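Local atomic coordinates of carbohydrate kinase, FGGY (Rhodospirillum rubrum, PDB entry 3IFR), a protein that probably phosphorylates D-xylulose at the expense of ATP, as a member of the FGGY family of carbohydrate kinases. Residues Val177-Ala182 against Pro211-Thr216; Ile188-Gly193 against Leu286-Val291; Ile419-Leu424 against Ile468-Ala473; Phe404-Gly409 against Arg426-Leu431. All coordinates share one frame; numbering follows the deposited sequence.

Contact 1 (Val177-Ala182 against Pro211-Thr216); sequences VDRNWA and PPAHPT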
# COMPACT_ATOMS: atom_id res chain seq x y z
N VAL A 177 8.28 -15.21 -8.34
CA VAL A 177 7.83 -13.95 -7.76
C VAL A 177 6.30 -13.83 -7.74
O VAL A 177 5.62 -14.41 -8.58
CB VAL A 177 8.45 -12.75 -8.48
CG1 VAL A 177 9.92 -12.74 -8.22
CG2 VAL A 177 8.15 -12.82 -9.97
N ASP A 178 5.77 -13.09 -6.77
CA ASP A 178 4.37 -12.69 -6.74
C ASP A 178 4.02 -12.05 -8.10
O ASP A 178 4.79 -11.19 -8.62
CB ASP A 178 4.20 -11.66 -5.62
CG ASP A 178 2.76 -11.28 -5.34
OD1 ASP A 178 1.83 -11.78 -6.00
OD2 ASP A 178 2.58 -10.43 -4.43
N ARG A 179 2.89 -12.48 -8.67
CA ARG A 179 2.24 -11.78 -9.77
C ARG A 179 2.28 -10.27 -9.53
O ARG A 179 2.49 -9.49 -10.43
CB ARG A 179 0.74 -12.18 -9.86
CG ARG A 179 0.40 -13.58 -10.43
CD ARG A 179 -1.14 -13.76 -10.72
NE ARG A 179 -1.98 -13.50 -9.52
CZ ARG A 179 -3.31 -13.62 -9.45
NH1 ARG A 179 -3.94 -13.36 -8.32
NH2 ARG A 179 -4.02 -14.03 -10.49
N ASN A 180 2.00 -9.86 -8.30
CA ASN A 180 1.82 -8.45 -8.06
C ASN A 180 3.16 -7.68 -8.08
O ASN A 180 3.22 -6.52 -8.50
CB ASN A 180 1.07 -8.24 -6.75
CG ASN A 180 -0.46 -8.15 -6.94
OD1 ASN A 180 -0.96 -7.55 -7.90
ND2 ASN A 180 -1.19 -8.73 -5.99
N TRP A 181 4.22 -8.32 -7.60
CA TRP A 181 5.54 -7.75 -7.75
C TRP A 181 5.82 -7.53 -9.26
O TRP A 181 6.24 -6.44 -9.69
CB TRP A 181 6.60 -8.63 -7.07
CG TRP A 181 7.95 -8.06 -7.19
CD1 TRP A 181 8.54 -7.16 -6.34
CD2 TRP A 181 8.90 -8.31 -8.24
NE1 TRP A 181 9.80 -6.84 -6.81
CE2 TRP A 181 10.04 -7.54 -7.96
CE3 TRP A 181 8.89 -9.13 -9.38
CZ2 TRP A 181 11.16 -7.54 -8.80
CZ3 TRP A 181 10.00 -9.14 -10.20
CH2 TRP A 181 11.12 -8.34 -9.92
N ALA A 182 5.54 -8.56 -10.07
CA ALA A 182 5.80 -8.49 -11.50
C ALA A 182 4.91 -7.46 -12.24
O ALA A 182 5.35 -6.78 -13.17
CB ALA A 182 5.68 -9.89 -12.13
N PRO A 211 11.75 -14.59 -12.49
CA PRO A 211 11.24 -15.92 -12.17
C PRO A 211 9.78 -15.97 -12.58
O PRO A 211 9.18 -14.91 -12.76
CB PRO A 211 11.39 -16.00 -10.62
CG PRO A 211 12.44 -14.95 -10.26
CD PRO A 211 12.23 -13.84 -11.31
N PRO A 212 9.22 -17.18 -12.74
CA PRO A 212 7.81 -17.18 -13.14
C PRO A 212 6.97 -16.54 -12.04
O PRO A 212 7.29 -16.70 -10.84
CB PRO A 212 7.46 -18.68 -13.24
CG PRO A 212 8.72 -19.43 -13.17
CD PRO A 212 9.76 -18.54 -12.53
N ALA A 213 5.89 -15.86 -12.45
CA ALA A 213 4.95 -15.28 -11.49
C ALA A 213 4.10 -16.35 -10.80
O ALA A 213 3.82 -17.42 -11.37
CB ALA A 213 4.06 -14.24 -12.15
N HIS A 214 3.69 -16.07 -9.58
CA HIS A 214 2.92 -17.04 -8.80
C HIS A 214 1.82 -16.29 -8.06
O HIS A 214 2.08 -15.22 -7.48
CB HIS A 214 3.83 -17.74 -7.79
CG HIS A 214 3.11 -18.60 -6.79
ND1 HIS A 214 2.92 -19.95 -6.97
CD2 HIS A 214 2.57 -18.29 -5.58
CE1 HIS A 214 2.28 -20.44 -5.92
NE2 HIS A 214 2.08 -19.46 -5.06
N PRO A 215 0.58 -16.84 -8.07
CA PRO A 215 -0.51 -16.09 -7.43
C PRO A 215 -0.53 -16.35 -5.94
O PRO A 215 -0.41 -17.49 -5.50
CB PRO A 215 -1.76 -16.66 -8.08
CG PRO A 215 -1.34 -18.04 -8.61
CD PRO A 215 0.16 -18.19 -8.44
N THR A 216 -0.71 -15.29 -5.17
CA THR A 216 -0.67 -15.38 -3.72
C THR A 216 -1.40 -16.56 -3.08
O THR A 216 -0.86 -17.24 -2.21
CB THR A 216 -1.22 -14.09 -3.12
OG1 THR A 216 -0.45 -12.98 -3.60
CG2 THR A 216 -1.15 -14.13 -1.61
O HOH W 1 -0.01 -10.08 -4.03
O HOH W 2 -0.53 -12.70 -6.87
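Val177 and Asp178 pair with Ala213 and His214 as a two-stranded parallel ribbon, held by three backbone hydrogen bonds. Val177 gives its N to Pro212 O (3.1 Å) and takes His214 N on its O; Arg179 N reaches His214 O almost straight, at 166°. The packed part is buried. Val177 CG1 lies 3.9 Å from Pro211 CG, the branched side chain crossing the proline ring at about a right angle, and Asp178 and Thr216 are linked through two bound waters. One donates to Asp178 OD1 and accepts from Arg179 NE and Thr216 N; the other joins Asp178 OD2, Asn180 ND2 and Thr216 OG1. Asp178 suits the N-cap: with CG anti to its own N (chi1 -173°), OD1 accepts Asn180 N at 3.0 Å, from above the carboxylate plane. OD2 also bonds Tyr164, and Thr216 OG1 bonds Gly242 O. Exposed Pro212 and partly exposed Ala213, His214 and Arg179 form the solvent side, where Pro215 CB sits 3.4 Å above one face of the Arg179 guanidinium, toward the rim. Strand 177-178 leads directly into helix 179-185; Val177 and Pro211 touch strand 159-161 and helix 163-172, and Asp178 and Thr216 touch strand 238-244.

Contact 2 (Ile188-Gly193 against Leu286-Val291); sequences IDLASG and LDYHLV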
# COMPACT_ATOMS: atom_id res chain seq x y z
N ILE A 188 4.28 -7.77 -16.35
CA ILE A 188 3.10 -8.56 -16.71
C ILE A 188 2.10 -7.82 -17.59
O ILE A 188 1.81 -6.64 -17.36
CB ILE A 188 2.37 -9.09 -15.48
CG1 ILE A 188 3.20 -10.20 -14.84
CG2 ILE A 188 0.98 -9.60 -15.87
CD1 ILE A 188 2.71 -10.60 -13.50
N ASP A 189 1.60 -8.52 -18.60
CA ASP A 189 0.47 -8.09 -19.42
C ASP A 189 -0.82 -8.59 -18.78
O ASP A 189 -1.01 -9.79 -18.64
CB ASP A 189 0.59 -8.72 -20.82
CG ASP A 189 -0.40 -8.13 -21.81
OD1 ASP A 189 0.06 -7.60 -22.83
OD2 ASP A 189 -1.62 -8.17 -21.56
N LEU A 190 -1.67 -7.65 -18.37
CA LEU A 190 -3.01 -7.92 -17.82
C LEU A 190 -3.75 -8.92 -18.68
O LEU A 190 -4.27 -9.92 -18.18
CB LEU A 190 -3.82 -6.64 -17.77
CG LEU A 190 -4.11 -5.90 -16.45
CD1 LEU A 190 -3.16 -6.27 -15.33
CD2 LEU A 190 -4.13 -4.37 -16.69
N ALA A 191 -3.79 -8.67 -19.99
CA ALA A 191 -4.41 -9.60 -20.96
C ALA A 191 -3.98 -11.07 -20.80
O ALA A 191 -4.81 -11.98 -20.96
CB ALA A 191 -4.16 -9.13 -22.44
N SER A 192 -2.71 -11.31 -20.50
CA SER A 192 -2.25 -12.70 -20.39
C SER A 192 -2.01 -13.15 -18.96
O SER A 192 -2.07 -14.35 -18.67
CB SER A 192 -1.00 -12.91 -21.24
OG SER A 192 0.15 -12.41 -20.58
N GLY A 193 -1.70 -12.20 -18.09
CA GLY A 193 -1.47 -12.46 -16.68
C GLY A 193 -0.16 -13.17 -16.49
O GLY A 193 0.09 -13.80 -15.46
N LEU A 286 -3.02 -0.47 -10.83
CA LEU A 286 -3.66 -1.74 -10.68
C LEU A 286 -2.81 -2.82 -9.98
O LEU A 286 -1.57 -2.83 -10.06
CB LEU A 286 -4.15 -2.19 -12.05
CG LEU A 286 -5.11 -3.35 -12.21
CD1 LEU A 286 -6.50 -3.17 -11.52
CD2 LEU A 286 -5.27 -3.60 -13.70
N ASP A 287 -3.50 -3.73 -9.28
CA ASP A 287 -2.90 -4.91 -8.65
C ASP A 287 -3.91 -6.03 -8.78
O ASP A 287 -5.09 -5.76 -9.00
CB ASP A 287 -2.65 -4.69 -7.16
CG ASP A 287 -1.35 -3.96 -6.86
OD1 ASP A 287 -1.31 -2.70 -6.83
OD2 ASP A 287 -0.36 -4.65 -6.58
N TYR A 288 -3.47 -7.28 -8.62
CA TYR A 288 -4.42 -8.36 -8.43
C TYR A 288 -4.84 -8.34 -6.97
O TYR A 288 -4.03 -8.05 -6.10
CB TYR A 288 -3.78 -9.70 -8.73
CG TYR A 288 -3.44 -9.87 -10.20
CD1 TYR A 288 -4.39 -10.34 -11.09
CD2 TYR A 288 -2.17 -9.57 -10.68
CE1 TYR A 288 -4.08 -10.51 -12.43
CE2 TYR A 288 -1.85 -9.74 -12.01
CZ TYR A 288 -2.81 -10.20 -12.88
OH TYR A 288 -2.49 -10.35 -14.19
N HIS A 289 -6.11 -8.64 -6.68
CA HIS A 289 -6.46 -8.84 -5.28
C HIS A 289 -5.86 -10.15 -4.80
O HIS A 289 -5.43 -10.98 -5.60
CB HIS A 289 -7.96 -8.91 -5.12
CG HIS A 289 -8.42 -8.59 -3.74
ND1 HIS A 289 -9.52 -7.79 -3.49
CD2 HIS A 289 -7.93 -8.94 -2.54
CE1 HIS A 289 -9.68 -7.68 -2.19
NE2 HIS A 289 -8.72 -8.35 -1.59
N LEU A 290 -5.83 -10.37 -3.48
CA LEU A 290 -5.45 -11.69 -2.98
C LEU A 290 -6.62 -12.62 -3.25
O LEU A 290 -6.44 -13.78 -3.61
CB LEU A 290 -5.09 -11.68 -1.50
CG LEU A 290 -4.07 -10.64 -1.03
CD1 LEU A 290 -3.69 -10.78 0.43
CD2 LEU A 290 -2.84 -10.73 -1.91
N VAL A 291 -7.84 -12.10 -3.11
CA VAL A 291 -9.03 -12.89 -3.43
C VAL A 291 -9.08 -13.32 -4.91
O VAL A 291 -9.09 -12.50 -5.83
CB VAL A 291 -10.32 -12.18 -2.99
CG1 VAL A 291 -11.52 -13.03 -3.32
CG2 VAL A 291 -10.30 -11.89 -1.51
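Leu190 meets Leu286, and Tyr288 meets Ile188 and Gly193, in a contact between loops of the two FGGY family regions, both of the actin-like ATPase clan: 188-193 belongs to the N-terminal region and 286-291 to the C-terminal one. It is small (about 200 Å² buried) and made of van der Waals contacts, although one of the touching atoms is a hydroxyl. Leu286 has CG anti to its backbone N (chi1 -168°), and its CD2 meets the forked end of Leu190, 3.8 Å from both CG and CD1. The approach to Leu190 CD2 is modelled at only 3.3 Å, tighter than carbon atoms normally allow. Since both Leu190 torsions (chi1 -106°) are away from staggered values, the exact placing of that fork is doubtful. Leucine fits both places, offering branched methyl groups that can pack against each other.

Tyr288, its CG anti to the carbonyl carbon (chi1 -67°), extends its ring until the hydroxyl touches both Ile188 CG2, at 3.9 Å, and Gly193 CA. Arg179 makes a cation-pi interaction with the ring and Tyr295 meets it as well, while Leu183 of helix 179-185 packs against the side chain. The hydroxyl is buried with no polar partner in the model, which is probably unfavourable. Gly193 has positive phi, a conformation that glycine adopts easily, and closes a turn in which Asp189 O accepts both Ser192 N and Gly193 N; lacking a side chain, it brings its CA to 3.4 Å from Tyr288 OH.

Contact 3 (Ile419-Leu424 against Ile468-Ala473); sequences IMADVL and ITPDPA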
# COMPACT_ATOMS: atom_id res chain seq x y z
N ILE A 419 -16.90 14.41 8.68
CA ILE A 419 -16.69 15.17 7.46
C ILE A 419 -16.58 14.25 6.26
O ILE A 419 -17.18 14.49 5.22
CB ILE A 419 -15.45 16.09 7.58
CG1 ILE A 419 -15.79 17.29 8.48
CG2 ILE A 419 -14.87 16.48 6.18
CD1 ILE A 419 -14.55 17.98 8.99
N MSE A 420 -15.78 13.19 6.39
CA MSE A 420 -15.61 12.26 5.27
C MSE A 420 -16.95 11.70 4.79
O MSE A 420 -17.21 11.68 3.59
CB MSE A 420 -14.72 11.10 5.68
CG MSE A 420 -14.47 10.10 4.55
SE MSE A 420 -13.20 10.87 3.23
CE MSE A 420 -14.45 11.08 1.69
N ALA A 421 -17.78 11.24 5.73
CA ALA A 421 -19.05 10.65 5.38
C ALA A 421 -19.98 11.66 4.74
O ALA A 421 -20.64 11.34 3.75
CB ALA A 421 -19.69 10.01 6.58
N ASP A 422 -20.04 12.87 5.32
CA ASP A 422 -20.92 13.92 4.78
C ASP A 422 -20.50 14.36 3.37
O ASP A 422 -21.32 14.90 2.59
CB ASP A 422 -20.96 15.16 5.67
CG ASP A 422 -21.75 14.95 6.96
OD1 ASP A 422 -22.57 14.01 7.01
OD2 ASP A 422 -21.52 15.74 7.91
N VAL A 423 -19.24 14.12 3.04
CA VAL A 423 -18.72 14.55 1.73
C VAL A 423 -18.96 13.44 0.71
O VAL A 423 -19.29 13.66 -0.47
CB VAL A 423 -17.22 14.85 1.81
CG1 VAL A 423 -16.57 14.63 0.46
CG2 VAL A 423 -16.99 16.26 2.37
N LEU A 424 -18.78 12.23 1.20
CA LEU A 424 -18.91 11.07 0.38
C LEU A 424 -20.41 10.80 0.24
O LEU A 424 -20.87 10.37 -0.80
CB LEU A 424 -18.23 9.92 1.09
CG LEU A 424 -18.01 8.69 0.23
CD1 LEU A 424 -16.89 8.99 -0.74
CD2 LEU A 424 -17.68 7.50 1.16
N ILE A 468 -20.35 5.22 10.49
CA ILE A 468 -20.85 6.58 10.60
C ILE A 468 -21.80 6.87 9.46
O ILE A 468 -21.44 6.59 8.35
CB ILE A 468 -19.68 7.60 10.54
CG1 ILE A 468 -18.83 7.49 11.81
CG2 ILE A 468 -20.21 9.00 10.35
CD1 ILE A 468 -17.65 8.42 11.79
N THR A 469 -23.01 7.37 9.71
CA THR A 469 -23.88 7.73 8.57
C THR A 469 -23.80 9.22 8.19
O THR A 469 -23.69 10.10 9.04
CB THR A 469 -25.38 7.37 8.77
OG1 THR A 469 -25.89 8.06 9.93
CG2 THR A 469 -25.61 5.90 8.89
N PRO A 470 -23.86 9.50 6.91
CA PRO A 470 -23.78 10.89 6.50
C PRO A 470 -25.05 11.66 6.93
O PRO A 470 -26.09 11.08 7.21
CB PRO A 470 -23.72 10.80 4.98
CG PRO A 470 -23.37 9.32 4.67
CD PRO A 470 -23.95 8.56 5.78
N ASP A 471 -24.95 12.96 7.00
CA ASP A 471 -26.14 13.75 7.10
C ASP A 471 -26.52 14.28 5.71
O ASP A 471 -25.79 15.07 5.11
CB ASP A 471 -25.93 14.89 8.09
CG ASP A 471 -27.00 15.93 8.00
OD1 ASP A 471 -27.85 15.87 7.06
OD2 ASP A 471 -26.97 16.81 8.88
N PRO A 472 -27.67 13.82 5.19
CA PRO A 472 -28.01 14.09 3.80
C PRO A 472 -28.19 15.56 3.55
O PRO A 472 -28.07 15.97 2.42
CB PRO A 472 -29.33 13.34 3.62
CG PRO A 472 -29.24 12.24 4.63
CD PRO A 472 -28.70 12.97 5.82
N ALA A 473 -28.44 16.35 4.58
CA ALA A 473 -28.60 17.78 4.44
C ALA A 473 -27.31 18.51 4.13
O ALA A 473 -27.35 19.63 3.72
CB ALA A 473 -29.23 18.35 5.66
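Asp422 OD1 accepts the backbone N of Asp471 at 2.6 Å, a short bond that is nearly straight (175° at the hydrogen) and comes in nearly along the C-O axis. Asp422 stands in the last turns of helix 414-424. A short acidic side chain suits this place, because it can take up an amide N-H of the loop that follows strand 463-468. Pro470 CA also lies against the same oxygen, at 3.4 Å.

The proline packs beside the helix: its CB lies 3.4 Å from Ala421 O and its CG 4.2 Å from Ala421 CB. Being small, Ala421 lets the loop come close, so that the CA atoms of Asp422 and Pro470 are 4.5 Å apart. Further back, Ala421 CB touches Ile468 CG2 at 3.9 Å, a buried apolar pair at the strand end of the loop.

Asp471 then turns its own carboxylate to the chain ahead, and OD1 accepts Ala473 N at 2.6 Å. Tyr478 of helix 475-496 packs on Asp422, and Gln425 on Pro470. The loop thus leaves edge strand 463-468, passes the C-terminal part of helix 414-424 and bends in an Asx turn just before helix 475-496.

Contact 4 (Phe404-Gly409 against Arg426-Leu431); sequences FFASDG and RPVQLL
Ala406 offers the hollow on one face of this parallel strand pair, and two branched side chains fill it: Leu430 CD2 comes to 3.6 Å from Ala406 CB and Val428 CG1 to 3.8 Å. A methyl group suits the place, since Met417 of helix 414-424 also packs on Ala406 and Leu430, and Ala421 on Val428. At the start of the pair Phe404 lies on this face, and Arg426, from the loop before strand 428-432, bends so that its CD lies 3.5 Å from Phe404 CE2; the ring and guanidinium planes stand 53° apart, and Leu424 adds to the packing.

On the other face Phe405 is the bump. Its CD1 rests 3.8 Å from both CB and CG of Gln429, whose chain bends at chi2 (71°), while NE2 bonds Leu430 O and Gly465 O. Leu431 reaches Phe405 CB with CD2, at 3.8 Å, and Ser407 CB with CD1.

The backbone bonds run from Gln429 N to Phe404 O, Ala406 N to Gln429 O (2.8 Å), and Leu431 N to Ala406 O. The strands cross at -31°, and at the start a water joins Phe404 N to Pro427 O. Strand 403-407, helix 414-424 and strand 428-432 form a beta-alpha-beta crossover in the mixed sheet of the C-terminal, actin-like FGGY region.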
# COMPACT_ATOMS: atom_id res chain seq x y z
N PHE A 404 -17.85 1.18 1.94
CA PHE A 404 -16.70 2.00 2.35
C PHE A 404 -16.22 1.77 3.78
O PHE A 404 -17.02 1.66 4.72
CB PHE A 404 -17.02 3.49 2.22
CG PHE A 404 -17.27 3.91 0.81
CD1 PHE A 404 -16.24 4.40 0.04
CD2 PHE A 404 -18.54 3.77 0.25
CE1 PHE A 404 -16.47 4.76 -1.28
CE2 PHE A 404 -18.77 4.12 -1.06
CZ PHE A 404 -17.75 4.62 -1.83
N PHE A 405 -14.90 1.72 3.93
CA PHE A 405 -14.28 1.45 5.21
C PHE A 405 -13.21 2.50 5.40
O PHE A 405 -12.56 2.90 4.44
CB PHE A 405 -13.67 0.04 5.23
CG PHE A 405 -14.66 -1.08 4.93
CD1 PHE A 405 -15.17 -1.87 5.95
CD2 PHE A 405 -15.12 -1.30 3.64
CE1 PHE A 405 -16.09 -2.89 5.66
CE2 PHE A 405 -16.02 -2.31 3.36
CZ PHE A 405 -16.50 -3.11 4.37
N ALA A 406 -13.01 2.95 6.63
CA ALA A 406 -11.84 3.76 6.90
C ALA A 406 -10.98 3.11 7.99
O ALA A 406 -11.49 2.45 8.89
CB ALA A 406 -12.21 5.18 7.25
N SER A 407 -9.68 3.26 7.86
CA SER A 407 -8.75 2.69 8.81
C SER A 407 -7.62 3.69 9.02
O SER A 407 -7.59 4.77 8.41
CB SER A 407 -8.15 1.42 8.25
OG SER A 407 -7.16 1.76 7.31
N ASP A 408 -6.70 3.32 9.91
CA ASP A 408 -5.54 4.14 10.25
C ASP A 408 -5.85 5.34 11.12
O ASP A 408 -7.00 5.56 11.54
CB ASP A 408 -4.80 4.60 9.00
CG ASP A 408 -3.30 4.59 9.18
OD1 ASP A 408 -2.80 5.05 10.24
OD2 ASP A 408 -2.60 4.08 8.27
N GLY A 409 -4.81 6.15 11.32
CA GLY A 409 -4.78 7.21 12.30
C GLY A 409 -5.91 8.22 12.26
O GLY A 409 -6.40 8.63 13.29
N ARG A 426 -21.98 8.51 1.75
CA ARG A 426 -22.24 7.09 1.96
C ARG A 426 -21.77 6.70 3.33
O ARG A 426 -20.92 7.37 3.89
CB ARG A 426 -21.56 6.24 0.90
CG ARG A 426 -22.46 6.02 -0.31
CD ARG A 426 -21.64 6.03 -1.57
NE ARG A 426 -22.43 5.89 -2.81
CZ ARG A 426 -23.64 6.39 -3.01
NH1 ARG A 426 -24.26 7.07 -2.05
NH2 ARG A 426 -24.24 6.21 -4.18
N PRO A 427 -22.36 5.66 3.92
CA PRO A 427 -21.91 5.27 5.26
C PRO A 427 -20.45 4.86 5.25
O PRO A 427 -20.01 4.26 4.26
CB PRO A 427 -22.82 4.06 5.58
CG PRO A 427 -24.06 4.29 4.75
CD PRO A 427 -23.50 4.84 3.46
N VAL A 428 -19.69 5.21 6.29
CA VAL A 428 -18.28 4.83 6.32
C VAL A 428 -18.04 3.92 7.52
O VAL A 428 -18.28 4.33 8.65
CB VAL A 428 -17.34 6.07 6.42
CG1 VAL A 428 -15.92 5.62 6.56
CG2 VAL A 428 -17.49 7.05 5.22
N GLN A 429 -17.57 2.70 7.30
CA GLN A 429 -17.29 1.80 8.43
C GLN A 429 -15.86 1.99 8.94
O GLN A 429 -14.91 1.63 8.24
CB GLN A 429 -17.48 0.34 8.01
CG GLN A 429 -17.02 -0.69 9.10
CD GLN A 429 -17.97 -0.72 10.30
OE1 GLN A 429 -19.06 -1.30 10.22
NE2 GLN A 429 -17.56 -0.07 11.40
N LEU A 430 -15.71 2.56 10.13
CA LEU A 430 -14.40 2.76 10.74
C LEU A 430 -13.91 1.42 11.33
O LEU A 430 -14.71 0.59 11.76
CB LEU A 430 -14.45 3.80 11.86
CG LEU A 430 -14.85 5.23 11.54
CD1 LEU A 430 -14.59 6.15 12.79
CD2 LEU A 430 -14.08 5.74 10.28
N LEU A 431 -12.59 1.22 11.30
CA LEU A 431 -11.98 0.03 11.88
C LEU A 431 -10.54 0.33 12.26
O LEU A 431 -9.92 1.28 11.79
CB LEU A 431 -12.02 -1.12 10.89
CG LEU A 431 -11.14 -0.85 9.67
CD1 LEU A 431 -9.94 -1.78 9.68
CD2 LEU A 431 -11.94 -1.04 8.38
O HOH W 3 -20.68 2.27 2.94

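From the N terminus, contact 1 closes a loop of 28 residues, bringing 211-216 back to 177-182. Contact 2 opens within that loop, at 188-193, and closes far beyond it, at 286-291, so the two cross; they also touch, Asn180 OD1 lying 2.6 Å from Tyr288 N, a probable hydrogen bond. Contact 2 ties the N-terminal family region to the C-terminal one. Contacts 4 and 3 follow in series and cross each other. Contact 4 closes the 16-residue loop joining neighbouring parallel strands of the C-terminal region's sheet; helix 414-424, which connects them, carries half of contact 3, which fastens the loop after edge strand 463-468 to it. Contacts 1 and 3 have centres about 39 Å apart.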